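Local coordinates for lipocalin AI-4 (PDB 5H9N), which binds cysteinyl leukotrienes, here leukotriene C4, inside a salivary lipocalin barrel and probably sequesters them during blood feeding, at residues L33-D38 with S131-A136. The protein carries 1 engineered substitution. Sequence-based numbering, arbitrary orientation.
Sequences LTHSRD and SGEIPA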
# COMPACT_ATOMS: atom_id res chain seq x y z
N LEU A 33 -5.89 -4.57 4.82
CA LEU A 33 -4.45 -4.69 5.00
C LEU A 33 -4.19 -5.83 5.99
O LEU A 33 -4.32 -5.65 7.21
CB LEU A 33 -3.88 -3.35 5.50
CG LEU A 33 -2.38 -3.32 5.81
CD1 LEU A 33 -1.57 -3.95 4.70
CD2 LEU A 33 -1.91 -1.88 6.06
N THR A 34 -3.88 -7.01 5.49
CA THR A 34 -3.81 -8.18 6.37
C THR A 34 -2.41 -8.52 6.87
O THR A 34 -2.28 -9.14 7.91
CB THR A 34 -4.42 -9.42 5.68
OG1 THR A 34 -3.71 -9.70 4.47
CG2 THR A 34 -5.87 -9.21 5.34
N HIS A 35 -1.37 -8.15 6.13
CA HIS A 35 0.01 -8.49 6.48
C HIS A 35 0.94 -7.37 6.05
O HIS A 35 0.63 -6.66 5.09
CB HIS A 35 0.49 -9.77 5.81
CG HIS A 35 -0.30 -10.99 6.14
ND1 HIS A 35 -1.59 -11.18 5.69
CD2 HIS A 35 0.02 -12.10 6.84
CE1 HIS A 35 -2.03 -12.35 6.12
NE2 HIS A 35 -1.08 -12.92 6.83
N SER A 36 2.09 -7.25 6.68
CA SER A 36 3.10 -6.29 6.22
C SER A 36 4.48 -6.75 6.68
O SER A 36 4.61 -7.54 7.63
CB SER A 36 2.77 -4.88 6.72
OG SER A 36 2.73 -4.84 8.14
N ARG A 37 5.52 -6.30 5.99
CA ARG A 37 6.89 -6.67 6.34
C ARG A 37 7.22 -6.19 7.74
O ARG A 37 7.73 -6.95 8.55
CB ARG A 37 7.88 -6.08 5.32
CG ARG A 37 9.32 -6.49 5.61
CD ARG A 37 10.32 -5.65 4.84
NE ARG A 37 10.28 -4.25 5.27
CZ ARG A 37 10.67 -3.22 4.53
NH1 ARG A 37 11.15 -3.40 3.30
NH2 ARG A 37 10.57 -2.00 5.02
N ASP A 38 6.95 -4.91 7.99
CA ASP A 38 7.18 -4.27 9.29
C ASP A 38 5.83 -3.99 9.89
O ASP A 38 4.90 -3.60 9.17
CB ASP A 38 7.96 -2.96 9.14
CG ASP A 38 9.25 -3.11 8.37
OD1 ASP A 38 9.78 -4.23 8.27
OD2 ASP A 38 9.76 -2.07 7.87
N SER A 131 -10.26 -12.24 6.11
CA SER A 131 -9.65 -13.52 6.45
C SER A 131 -8.53 -13.93 5.51
O SER A 131 -7.93 -15.00 5.68
CB SER A 131 -10.69 -14.63 6.46
OG SER A 131 -11.35 -14.66 5.20
N GLY A 132 -8.24 -13.10 4.51
CA GLY A 132 -7.24 -13.46 3.52
C GLY A 132 -5.85 -13.63 4.12
O GLY A 132 -5.47 -12.92 5.05
N GLU A 133 -5.10 -14.58 3.60
CA GLU A 133 -3.74 -14.76 4.09
C GLU A 133 -2.78 -14.72 2.91
O GLU A 133 -3.01 -13.95 1.98
CB GLU A 133 -3.64 -16.05 4.93
CG GLU A 133 -4.42 -15.93 6.25
CD GLU A 133 -4.38 -17.20 7.09
OE1 GLU A 133 -3.30 -17.52 7.62
OE2 GLU A 133 -5.44 -17.85 7.23
N ILE A 134 -1.71 -15.50 2.94
CA ILE A 134 -0.69 -15.33 1.91
C ILE A 134 -1.02 -16.21 0.71
O ILE A 134 -1.08 -17.44 0.82
CB ILE A 134 0.72 -15.66 2.44
CG1 ILE A 134 0.98 -14.82 3.70
CG2 ILE A 134 1.77 -15.43 1.35
CD1 ILE A 134 2.32 -15.04 4.33
N PRO A 135 -1.26 -15.60 -0.46
CA PRO A 135 -1.69 -16.37 -1.62
C PRO A 135 -0.56 -17.18 -2.22
O PRO A 135 0.59 -16.74 -2.26
CB PRO A 135 -2.16 -15.29 -2.60
CG PRO A 135 -1.31 -14.13 -2.28
CD PRO A 135 -1.11 -14.17 -0.78
N ALA A 136 -0.89 -18.36 -2.73
CA ALA A 136 0.11 -19.20 -3.39
C ALA A 136 0.74 -18.47 -4.58
O ALA A 136 1.93 -18.65 -4.86
CB ALA A 136 -0.51 -20.50 -3.84
O HOH W 1 -1.21 -15.48 7.94
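A classic beta bulge near the end of strand 30-36, in which Thr34 and His35 both face Leu125 of the adjacent strand, presents both side chains to the loop 131-136. Thr34 meets Gly132 alone: its CB, OG1 and CG2 all lie 3.7 Å from Gly132 O, close but not bonded. The His35 ring reaches further. Its CE1 lies 3.6 Å from Gly132 O, which sits at the ring edge near its plane, and equally near Glu133 CA. Over one face comes Ile134 CG1, offset toward the rim and 4.2 Å from His35 NE2. In this calycin barrel the loop follows strand 120-127 and precedes helix 139-144, so it packs here against the end of strand 30-36; the His35 side chain is about 11 Å from the bound leukotriene. Both ring nitrogens have polar partners near the ring plane. His35 ND1 shares a 2.9 Å hydrogen bond with Thr34 OG1, a hydroxyl set between the backbone N and carbonyl carbon (chi1 59°) and also bonded by Asn127. That asparagine's ND2 donates to Glu133 O as well, tying loop and strand to one amide. At the far edge of the ring, His35 NE2 is hydrogen-bonded to a water that donates to Glu133 OE1.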